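Local structure of cytochrome P450 (Rhodococcus erythropolis, 3WEC) at residues A[83-89]-A[185-190]; A[158-162]-A[172-176]; A[179-185]-A[251-256]. The protein catalyses the N-hydroxylation of the quinoline ring in aurachin biosynthesis, acting as a haem-containing cytochrome P450 monooxygenase. The contacts are given in a common frame with arbitrary orientation. Numbering follows the deposited sequence.

Contact 1. Residues A[83-89]-A[185-190]. With AUI (3-[(2E,6E,9R)-9-hydroxy-3,7,11-trimethyldodeca-2,6,10-trien-1-yl]-2-methylquinolin-4(1H)-one), chain C.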
loop_
_atom_site.group_PDB
_atom_site.type_symbol
_atom_site.label_atom_id
_atom_site.label_comp_id
_atom_site.label_asym_id
_atom_site.label_seq_id
_atom_site.Cartn_x
_atom_site.Cartn_y
_atom_site.Cartn_z
ATOM N N GLU A 83 6.380 24.378 2.549
ATOM C CA GLU A 83 5.581 23.824 3.642
ATOM C C GLU A 83 6.337 22.728 4.422
ATOM O O GLU A 83 7.194 22.039 3.866
ATOM C CB GLU A 83 4.278 23.261 3.064
ATOM C CG GLU A 83 3.091 23.236 4.017
ATOM C CD GLU A 83 2.554 24.621 4.336
ATOM O OE1 GLU A 83 2.640 25.532 3.470
ATOM O OE2 GLU A 83 2.052 24.798 5.469
ATOM N N ASP A 84 6.023 22.573 5.704
ATOM C CA ASP A 84 6.654 21.543 6.543
ATOM C C ASP A 84 6.115 20.156 6.156
ATOM O O ASP A 84 4.950 20.034 5.840
ATOM C CB ASP A 84 6.316 21.785 8.019
ATOM C CG ASP A 84 7.234 22.793 8.721
ATOM O OD1 ASP A 84 8.104 23.472 8.109
ATOM O OD2 ASP A 84 7.072 22.892 9.955
ATOM N N MET A 85 6.970 19.130 6.185
ATOM C CA MET A 85 6.546 17.725 6.072
ATOM C C MET A 85 5.484 17.353 7.097
ATOM O O MET A 85 5.663 17.605 8.276
ATOM C CB MET A 85 7.737 16.765 6.269
ATOM C CG MET A 85 8.602 16.488 5.041
ATOM S SD MET A 85 7.723 15.806 3.619
ATOM C CE MET A 85 7.335 14.127 4.134
ATOM N N PRO A 86 4.383 16.724 6.649
ATOM C CA PRO A 86 3.386 16.064 7.498
ATOM C C PRO A 86 4.017 14.816 8.116
ATOM O O PRO A 86 5.061 14.379 7.626
ATOM C CB PRO A 86 2.300 15.664 6.493
ATOM C CG PRO A 86 3.031 15.499 5.210
ATOM C CD PRO A 86 4.046 16.583 5.216
ATOM N N PRO A 87 3.431 14.262 9.193
ATOM C CA PRO A 87 3.952 12.988 9.731
ATOM C C PRO A 87 3.971 11.910 8.643
ATOM O O PRO A 87 2.967 11.668 7.979
ATOM C CB PRO A 87 2.942 12.597 10.810
ATOM C CG PRO A 87 2.196 13.837 11.129
ATOM C CD PRO A 87 2.219 14.704 9.900
ATOM N N PHE A 88 5.135 11.308 8.453
ATOM C CA PHE A 88 5.351 10.392 7.349
ATOM C C PHE A 88 6.306 9.265 7.761
ATOM O O PHE A 88 7.383 9.532 8.330
ATOM C CB PHE A 88 5.880 11.190 6.152
ATOM C CG PHE A 88 6.150 10.368 4.924
ATOM C CD1 PHE A 88 7.393 10.427 4.305
ATOM C CD2 PHE A 88 5.170 9.544 4.377
ATOM C CE1 PHE A 88 7.644 9.685 3.163
ATOM C CE2 PHE A 88 5.429 8.788 3.238
ATOM C CZ PHE A 88 6.670 8.859 2.632
ATOM N N LEU A 89 5.864 8.021 7.521
ATOM C CA LEU A 89 6.712 6.817 7.630
ATOM C C LEU A 89 7.995 7.073 6.867
ATOM O O LEU A 89 7.950 7.475 5.708
ATOM C CB LEU A 89 6.028 5.598 6.991
ATOM C CG LEU A 89 5.434 4.380 7.710
ATOM C CD1 LEU A 89 5.338 3.223 6.716
ATOM C CD2 LEU A 89 6.212 3.941 8.939
ATOM N N VAL A 185 -0.231 8.167 7.319
ATOM C CA VAL A 185 1.194 8.294 7.476
ATOM C C VAL A 185 1.928 7.440 6.396
ATOM O O VAL A 185 3.129 7.505 6.262
ATOM C CB VAL A 185 1.483 7.912 8.961
ATOM C CG1 VAL A 185 2.776 7.126 9.205
ATOM C CG2 VAL A 185 1.281 9.135 9.878
ATOM N N LEU A 186 1.183 6.737 5.559
ATOM C CA LEU A 186 1.784 5.988 4.432
ATOM C C LEU A 186 2.039 6.955 3.286
ATOM O O LEU A 186 2.907 6.755 2.490
ATOM C CB LEU A 186 0.820 4.895 3.893
ATOM C CG LEU A 186 1.301 3.443 3.584
ATOM C CD1 LEU A 186 0.233 2.661 2.835
ATOM C CD2 LEU A 186 2.709 3.325 2.965
ATOM N N ASP A 187 1.237 8.000 3.186
ATOM C CA ASP A 187 1.336 8.847 2.020
ATOM C C ASP A 187 1.839 10.228 2.434
ATOM O O ASP A 187 1.787 10.603 3.623
ATOM C CB ASP A 187 -0.020 8.860 1.283
ATOM C CG ASP A 187 0.082 9.246 -0.217
ATOM O OD1 ASP A 187 1.133 9.702 -0.730
ATOM O OD2 ASP A 187 -0.957 9.151 -0.899
ATOM N N ILE A 188 2.357 10.977 1.464
ATOM C CA ILE A 188 2.699 12.367 1.696
ATOM C C ILE A 188 1.486 13.227 1.344
ATOM O O ILE A 188 0.937 13.094 0.255
ATOM C CB ILE A 188 3.927 12.810 0.856
ATOM C CG1 ILE A 188 5.040 11.747 0.922
ATOM C CG2 ILE A 188 4.387 14.215 1.284
ATOM C CD1 ILE A 188 6.396 12.219 0.412
ATOM N N ASN A 189 1.107 14.134 2.248
ATOM C CA ASN A 189 -0.008 15.053 2.026
ATOM C C ASN A 189 0.238 16.345 2.772
ATOM O O ASN A 189 0.203 16.350 4.009
ATOM C CB ASN A 189 -1.317 14.459 2.532
ATOM C CG ASN A 189 -2.551 15.137 1.927
ATOM O OD1 ASN A 189 -3.263 14.529 1.148
ATOM N ND2 ASN A 189 -2.802 16.391 2.282
ATOM N N PHE A 190 0.471 17.425 2.022
ATOM C CA PHE A 190 0.683 18.746 2.567
ATOM C C PHE A 190 -0.628 19.500 2.659
ATOM O O PHE A 190 -0.650 20.735 2.708
ATOM C CB PHE A 190 1.602 19.531 1.645
ATOM C CG PHE A 190 3.008 19.074 1.665
ATOM C CD1 PHE A 190 3.916 19.649 2.529
ATOM C CD2 PHE A 190 3.433 18.071 0.801
ATOM C CE1 PHE A 190 5.236 19.219 2.553
ATOM C CE2 PHE A 190 4.749 17.636 0.815
ATOM C CZ PHE A 190 5.653 18.206 1.694
HETATM O O13 AUI C . 7.629 2.368 -0.080
HETATM C C1 AUI C . 6.570 1.783 0.243
HETATM C C4 AUI C . 6.511 1.090 1.545
HETATM C C5 AUI C . 7.602 1.107 2.409
HETATM C C6 AUI C . 7.523 0.463 3.643
HETATM C C7 AUI C . 6.313 -0.164 3.972
HETATM C C8 AUI C . 5.191 -0.196 3.142
HETATM C C9 AUI C . 5.225 0.428 1.905
HETATM N N10 AUI C . 4.131 0.448 1.082
HETATM C C3 AUI C . 4.117 1.045 -0.128
HETATM C C11 AUI C . 2.870 1.022 -0.999
HETATM C C2 AUI C . 5.346 1.752 -0.622
HETATM C C12 AUI C . 5.332 2.442 -1.959
HETATM C C14 AUI C . 4.379 3.640 -1.882
HETATM C C15 AUI C . 4.240 4.712 -1.057
HETATM C C26 AUI C . 5.081 5.027 0.166
HETATM C C16 AUI C . 3.094 5.621 -1.423
HETATM C C17 AUI C . 3.433 7.058 -1.814
HETATM C C18 AUI C . 4.814 7.485 -1.398
HETATM C C19 AUI C . 5.474 8.580 -1.836
HETATM C C27 AUI C . 4.911 9.603 -2.792
HETATM C C20 AUI C . 6.852 8.823 -1.273
HETATM C C21 AUI C . 7.998 8.100 -1.991
HETATM O O28 AUI C . 9.140 8.261 -1.158
HETATM C C22 AUI C . 7.850 6.603 -2.174
HETATM C C23 AUI C . 8.437 5.612 -1.447
HETATM C C24 AUI C . 8.146 4.215 -1.875
HETATM C C25 AUI C . 9.349 5.743 -0.236
#
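Phe190 lies with one ring face against Pro86, whose CD stands 4.1 Å from the ring centroid and close to its normal, a CH-pi contact. Met85 SD meets Phe190 CZ at 3.7 Å, an oblique Met-aromatic contact, and Met85 CE reaches Ile188 CG2 at 4.1 Å. Ile188 CG1 in turn covers a face of the Phe88 ring, 3.8 Å from its centroid, while Leu186 O sits at the edge, 3.3 Å from Phe88 CE2. One backbone hydrogen bond joins the two irregular segments, Leu89 N to Val185 O at 3.1 Å. The layer they form lines the terpenoid end of the substrate pocket: Phe88 CZ and Ile188 CD1 lie 3.9 and 3.8 Å from AUI C20, and Leu186 O is 3.6 Å from AUI C26. Asp187 turns its carboxylate to the backbone of Gly398 and Leu399. This is the meeting of the P450 B'-C and F-G loops, with helix 73-81 against Met85 and Phe190, helix 194-216 against Pro87 and Val185, and helix 240-271 against Leu89 and Leu186.

Contact 2. Residues A[158-162]-A[172-176]; sequences VEVLS and RGRFS
Both segments are alpha-helical, 158-162 inside helix 155-165 and 172-176 at the start of helix 172-182; Ser162 N bonds to Val158 O at 3.1 Å and Ser176 N to Arg172 O at 2.9 Å. The segment axes approach to 10.5 Å with a signed crossing angle of 122°. CA atoms pair Val158 with Ser176 (6.4 Å) and Ser162 with Arg172 (7.1 Å). Apolar packing centres on Phe175, chi1 t and chi2 near 85°, whose ring enters between the helices: its CE2 lies 4.1 Å from Val158 CG1, and its CZ 4.3 Å from Leu161 CB. Val158 O approaches the ring edge, 3.7 Å from Phe175 CE2, and Val158 CG1 touches Ser176 CB at 4.0 Å. These are the E and F helices of the P450 fold, and Leu161 also touches the haem. Charge pairing lies toward the surface: Glu159 (chi1 t, chi2 p) and Arg172 (chi1 m, chi2 near -138°) form a salt bridge, Glu159 OE2 to Arg172 NH1 2.6 Å, the carboxylate oxygen near the guanidinium plane. Water bridges the helices as well, 2.9 Å from Ser162 OG (chi1 t) and donating to Arg172 O at 3.0 Å.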
loop_
_atom_site.group_PDB
_atom_site.type_symbol
_atom_site.label_atom_id
_atom_site.label_comp_id
_atom_site.label_asym_id
_atom_site.label_seq_id
_atom_site.Cartn_x
_atom_site.Cartn_y
_atom_site.Cartn_z
ATOM N N VAL A 158 -8.128 -3.535 9.438
ATOM C CA VAL A 158 -7.931 -3.269 10.877
ATOM C C VAL A 158 -8.291 -4.513 11.704
ATOM O O VAL A 158 -7.618 -4.830 12.675
ATOM C CB VAL A 158 -8.757 -2.049 11.422
ATOM C CG1 VAL A 158 -8.821 -2.106 12.959
ATOM C CG2 VAL A 158 -8.158 -0.712 10.964
ATOM N N GLU A 159 -9.353 -5.216 11.333
ATOM C CA GLU A 159 -9.735 -6.374 12.086
ATOM C C GLU A 159 -8.691 -7.453 11.862
ATOM O O GLU A 159 -8.236 -8.084 12.825
ATOM C CB GLU A 159 -11.146 -6.830 11.716
ATOM C CG GLU A 159 -11.828 -7.751 12.725
ATOM C CD GLU A 159 -11.697 -7.303 14.191
ATOM O OE1 GLU A 159 -10.956 -6.324 14.489
ATOM O OE2 GLU A 159 -12.337 -7.940 15.066
ATOM N N VAL A 160 -8.248 -7.614 10.614
ATOM C CA VAL A 160 -7.304 -8.698 10.292
ATOM C C VAL A 160 -5.932 -8.536 10.970
ATOM O O VAL A 160 -5.363 -9.505 11.533
ATOM C CB VAL A 160 -7.101 -8.869 8.766
ATOM C CG1 VAL A 160 -6.032 -9.912 8.488
ATOM C CG2 VAL A 160 -8.402 -9.295 8.064
ATOM N N LEU A 161 -5.408 -7.316 10.905
ATOM C CA LEU A 161 -4.129 -7.003 11.469
ATOM C C LEU A 161 -4.128 -7.090 12.989
ATOM O O LEU A 161 -3.167 -7.604 13.589
ATOM C CB LEU A 161 -3.657 -5.632 10.977
ATOM C CG LEU A 161 -3.355 -5.610 9.467
ATOM C CD1 LEU A 161 -3.169 -4.202 8.935
ATOM C CD2 LEU A 161 -2.101 -6.434 9.203
ATOM N N SER A 162 -5.216 -6.625 13.610
ATOM C CA SER A 162 -5.411 -6.812 15.053
ATOM C C SER A 162 -5.230 -8.275 15.433
ATOM O O SER A 162 -4.682 -8.581 16.480
ATOM C CB SER A 162 -6.798 -6.372 15.489
ATOM O OG SER A 162 -6.769 -6.018 16.858
ATOM N N ARG A 172 -8.362 -3.672 21.765
ATOM C CA ARG A 172 -8.831 -3.644 20.384
ATOM C C ARG A 172 -9.322 -2.254 19.976
ATOM O O ARG A 172 -8.930 -1.742 18.911
ATOM C CB ARG A 172 -9.849 -4.748 20.094
ATOM C CG ARG A 172 -9.250 -6.157 20.120
ATOM C CD ARG A 172 -9.801 -6.979 18.956
ATOM N NE ARG A 172 -10.464 -8.214 19.392
ATOM C CZ ARG A 172 -11.477 -8.800 18.746
ATOM N NH1 ARG A 172 -11.965 -8.262 17.623
ATOM N NH2 ARG A 172 -12.026 -9.920 19.238
ATOM N N GLY A 173 -10.154 -1.664 20.840
ATOM C CA GLY A 173 -10.584 -0.274 20.748
ATOM C C GLY A 173 -9.403 0.677 20.588
ATOM O O GLY A 173 -9.449 1.581 19.746
ATOM N N ARG A 174 -8.331 0.463 21.354
ATOM C CA ARG A 174 -7.147 1.348 21.311
ATOM C C ARG A 174 -6.386 1.178 19.981
ATOM O O ARG A 174 -5.998 2.150 19.329
ATOM C CB ARG A 174 -6.229 1.140 22.548
ATOM C CG ARG A 174 -6.501 2.088 23.733
ATOM C CD ARG A 174 -6.107 1.560 25.121
ATOM N NE ARG A 174 -4.741 1.926 25.519
ATOM C CZ ARG A 174 -3.809 1.077 25.987
ATOM N NH1 ARG A 174 -4.062 -0.222 26.165
ATOM N NH2 ARG A 174 -2.597 1.533 26.271
ATOM N N PHE A 175 -6.172 -0.070 19.590
ATOM C CA PHE A 175 -5.544 -0.376 18.334
ATOM C C PHE A 175 -6.286 0.179 17.108
ATOM O O PHE A 175 -5.659 0.705 16.172
ATOM C CB PHE A 175 -5.369 -1.883 18.197
ATOM C CG PHE A 175 -4.814 -2.286 16.899
ATOM C CD1 PHE A 175 -3.430 -2.290 16.693
ATOM C CD2 PHE A 175 -5.665 -2.603 15.828
ATOM C CE1 PHE A 175 -2.900 -2.641 15.448
ATOM C CE2 PHE A 175 -5.131 -2.950 14.594
ATOM C CZ PHE A 175 -3.759 -2.953 14.402
ATOM N N SER A 176 -7.602 0.028 17.094
ATOM C CA SER A 176 -8.410 0.508 15.999
ATOM C C SER A 176 -8.372 2.040 15.936
ATOM O O SER A 176 -8.348 2.613 14.859
ATOM C CB SER A 176 -9.846 -0.002 16.156
ATOM O OG SER A 176 -10.688 0.649 15.246
HETATM O O HOH W 1 -8.705 -3.888 16.795
#

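Contact 3. Residues A[179-185]-A[251-256]. With HEM (protoporphyrin IX containing Fe), chain B.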
loop_
_atom_site.group_PDB
_atom_site.type_symbol
_atom_site.label_atom_id
_atom_site.label_comp_id
_atom_site.label_asym_id
_atom_site.label_seq_id
_atom_site.Cartn_x
_atom_site.Cartn_y
_atom_site.Cartn_z
ATOM N N SER A 179 -5.051 2.972 14.682
ATOM C CA SER A 179 -4.821 2.463 13.291
ATOM C C SER A 179 -5.441 3.457 12.332
ATOM O O SER A 179 -4.960 3.700 11.242
ATOM C CB SER A 179 -5.432 1.079 13.101
ATOM O OG SER A 179 -4.669 0.158 13.850
ATOM N N ASN A 180 -6.460 4.114 12.825
ATOM C CA ASN A 180 -7.091 5.155 12.094
ATOM C C ASN A 180 -6.229 6.441 11.923
ATOM O O ASN A 180 -6.127 6.975 10.824
ATOM C CB ASN A 180 -8.377 5.449 12.856
ATOM C CG ASN A 180 -9.265 6.349 12.113
ATOM O OD1 ASN A 180 -10.093 5.888 11.303
ATOM N ND2 ASN A 180 -9.137 7.648 12.372
ATOM N N LEU A 181 -5.705 7.006 13.024
ATOM C CA LEU A 181 -4.776 8.132 12.971
ATOM C C LEU A 181 -3.514 7.756 12.157
ATOM O O LEU A 181 -2.947 8.569 11.416
ATOM C CB LEU A 181 -4.332 8.456 14.379
ATOM C CG LEU A 181 -5.282 9.309 15.294
ATOM C CD1 LEU A 181 -6.162 10.186 14.448
ATOM C CD2 LEU A 181 -6.048 8.439 16.281
ATOM N N VAL A 182 -3.015 6.554 12.320
ATOM C CA VAL A 182 -1.742 6.316 11.605
ATOM C C VAL A 182 -1.906 6.046 10.122
ATOM O O VAL A 182 -0.965 6.304 9.394
ATOM C CB VAL A 182 -0.786 5.290 12.250
ATOM C CG1 VAL A 182 -0.270 5.794 13.598
ATOM C CG2 VAL A 182 -1.410 3.919 12.389
ATOM N N ALA A 183 -3.077 5.571 9.668
ATOM C CA ALA A 183 -3.230 5.082 8.255
ATOM C C ALA A 183 -2.689 6.045 7.222
ATOM O O ALA A 183 -2.080 5.574 6.309
ATOM C CB ALA A 183 -4.662 4.697 7.885
ATOM N N GLY A 184 -2.875 7.371 7.375
ATOM C CA GLY A 184 -2.430 8.351 6.321
ATOM C C GLY A 184 -0.917 8.682 6.317
ATOM O O GLY A 184 -0.373 9.369 5.419
ATOM N N VAL A 185 -0.231 8.167 7.319
ATOM C CA VAL A 185 1.194 8.294 7.476
ATOM C C VAL A 185 1.928 7.440 6.396
ATOM O O VAL A 185 3.129 7.505 6.262
ATOM C CB VAL A 185 1.483 7.912 8.961
ATOM C CG1 VAL A 185 2.776 7.126 9.205
ATOM C CG2 VAL A 185 1.281 9.135 9.878
ATOM N N THR A 251 1.246 -2.048 10.833
ATOM C CA THR A 251 -0.068 -1.424 11.033
ATOM C C THR A 251 -0.376 -0.336 10.000
ATOM O O THR A 251 -1.575 -0.085 9.719
ATOM C CB THR A 251 -0.146 -0.800 12.405
ATOM O OG1 THR A 251 0.037 -1.824 13.387
ATOM C CG2 THR A 251 -1.563 -0.067 12.657
ATOM N N VAL A 252 0.660 0.354 9.476
ATOM C CA VAL A 252 0.454 1.403 8.490
ATOM C C VAL A 252 0.456 0.725 7.073
ATOM O O VAL A 252 -0.466 0.894 6.241
ATOM C CB VAL A 252 1.604 2.430 8.548
ATOM C CG1 VAL A 252 1.423 3.423 7.412
ATOM C CG2 VAL A 252 1.764 3.160 9.898
ATOM N N ALA A 253 1.529 -0.026 6.794
ATOM C CA ALA A 253 1.668 -0.683 5.528
ATOM C C ALA A 253 0.410 -1.355 5.033
ATOM O O ALA A 253 0.003 -1.090 3.921
ATOM C CB ALA A 253 2.932 -1.617 5.483
ATOM N N GLY A 254 -0.281 -2.118 5.855
ATOM C CA GLY A 254 -1.436 -2.921 5.370
ATOM C C GLY A 254 -2.828 -2.310 5.414
ATOM O O GLY A 254 -3.821 -2.942 4.999
ATOM N N GLN A 255 -2.931 -1.088 5.911
ATOM C CA GLN A 255 -4.240 -0.454 6.008
ATOM C C GLN A 255 -4.735 0.198 4.699
ATOM O O GLN A 255 -5.683 -0.258 4.116
ATOM C CB GLN A 255 -4.217 0.614 7.099
ATOM C CG GLN A 255 -4.391 0.136 8.521
ATOM C CD GLN A 255 -4.590 1.334 9.494
ATOM O OE1 GLN A 255 -3.607 1.938 10.054
ATOM N NE2 GLN A 255 -5.830 1.700 9.658
ATOM N N GLU A 256 -4.102 1.290 4.247
ATOM C CA GLU A 256 -4.695 2.056 3.147
ATOM C C GLU A 256 -4.491 1.398 1.805
ATOM O O GLU A 256 -5.302 1.594 0.919
ATOM C CB GLU A 256 -4.243 3.529 3.115
ATOM C CG GLU A 256 -5.335 4.466 3.640
ATOM C CD GLU A 256 -4.812 5.850 3.903
ATOM O OE1 GLU A 256 -3.701 6.168 3.387
ATOM O OE2 GLU A 256 -5.494 6.623 4.638
HETATM C CHA HEM B . 6.255 -2.719 0.650
HETATM C CHB HEM B . 2.193 -2.496 -2.206
HETATM C CHC HEM B . -0.389 -4.798 1.277
HETATM C CHD HEM B . 3.706 -4.829 4.231
HETATM C C1A HEM B . 5.277 -2.454 -0.382
HETATM C C2A HEM B . 5.626 -1.611 -1.573
HETATM C C3A HEM B . 4.432 -1.573 -2.383
HETATM C C4A HEM B . 3.473 -2.353 -1.604
HETATM C CMA HEM B . 4.231 -0.849 -3.735
HETATM C CAA HEM B . 6.921 -0.917 -2.015
HETATM C CBA HEM B . 7.666 -2.018 -2.792
HETATM C CGA HEM B . 8.888 -1.458 -3.547
HETATM O O1A HEM B . 9.473 -0.400 -3.168
HETATM O O2A HEM B . 9.325 -2.118 -4.532
HETATM C C1B HEM B . 1.114 -3.120 -1.444
HETATM C C2B HEM B . -0.166 -3.327 -2.115
HETATM C C3B HEM B . -0.899 -3.970 -1.058
HETATM C C4B HEM B . 0.017 -4.074 0.072
HETATM C CMB HEM B . -0.665 -2.940 -3.479
HETATM C CAB HEM B . -2.314 -4.399 -1.206
HETATM C CBB HEM B . -3.163 -4.151 -0.240
HETATM C C1C HEM B . 0.515 -5.050 2.378
HETATM C C2C HEM B . 0.061 -5.586 3.662
HETATM C C3C HEM B . 1.278 -5.572 4.501
HETATM C C4C HEM B . 2.363 -5.025 3.711
HETATM C CMC HEM B . -1.345 -6.020 3.971
HETATM C CAC HEM B . 1.445 -5.976 5.936
HETATM C CBC HEM B . 0.530 -6.655 6.590
HETATM C C1D HEM B . 4.798 -4.168 3.505
HETATM C C2D HEM B . 6.146 -4.150 4.067
HETATM C C3D HEM B . 6.940 -3.502 3.007
HETATM C C4D HEM B . 5.944 -3.303 1.941
HETATM C CMD HEM B . 6.572 -4.603 5.445
HETATM C CAD HEM B . 8.401 -3.151 3.020
HETATM C CBD HEM B . 9.128 -4.295 2.274
HETATM C CGD HEM B . 10.608 -4.109 2.216
HETATM O O1D HEM B . 11.313 -5.155 2.286
HETATM O O2D HEM B . 11.083 -2.931 2.109
HETATM N NA HEM B . 3.946 -3.048 -0.414
HETATM N NB HEM B . 1.269 -3.611 -0.178
HETATM N NC HEM B . 1.913 -4.761 2.368
HETATM N ND HEM B . 4.685 -3.715 2.223
HETATM FE FE HEM B . 2.886 -3.646 1.143
HETATM O O HOH W 2 -2.258 3.036 5.859
HETATM O O HOH W 3 1.956 -1.430 1.749
#
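Thr251 opens the helical segment 251-256 by setting its methyl group CG2 against the C-terminal part of helix 172-182, 3.3 Å from Ser179 OG and 4.0 Å from Val182 CG2. Both hydroxyls are engaged within their own helices, Thr251 OG1 with Cys247 O and Ser179 OG with Phe175 O. Val252 fills the next gap: its CG2 packs on Val182 CB at 4.1 Å and on Val185 CG1 at 4.2 Å. Ala253 faces the other way, with CB 3.5 Å from HEM CHD, and its carbonyl O accepts from a water at 2.9 Å that is also a ligand of HEM FE at 2.5 Å; Cys361 is the axial protein ligand. Gly254 CA lies 3.4 Å from HEM CMC, so close that a beta carbon here would clash with that methyl. Gln255 points back toward 179-185 and packs its buried side chain on Ser179 and Ala183. Glu256 extends past Ala183 and Gly184, its OE2 3.9 Å from Ala183 CB. Its backbone N donates to a second water at 3.0 Å, which itself donates to Val252 O at 2.8 Å and Ala183 O at 2.6 Å. That water thus takes the place of the direct Glu256 N to Val252 O helical bond and ties the opened turn to 179-185. Such a distorted turn over the haem, with the sequence Ala-Gly-Gln-Glu-Thr-Thr from Ala253, is the P450 I-helix signature, associated in this family with oxygen binding and activation.

Contacts 1 and 3 cross along the chain and share Val185; their centres are 13 Å apart, and they touch where Leu89 and Leu186 pack on Val252. Contact 2, nested within the loop closed by contact 1, precedes contact 3 in series; both use helix 172-182, with centres 11 Å apart, and Phe175 and Val158 reach Thr251 and Gln255. Contacts 1 and 2 do not touch, their nearest atoms being about 10 Å apart. Helix 172-182 thus runs from helix 155-165, past helix 240-271, to the loop over the substrate. Contacts 1 and 3 border the pocket in which AUI N10, the atom to be hydroxylated, stands 4.3 Å from HEM FE; contact 2 reaches the haem through Leu161.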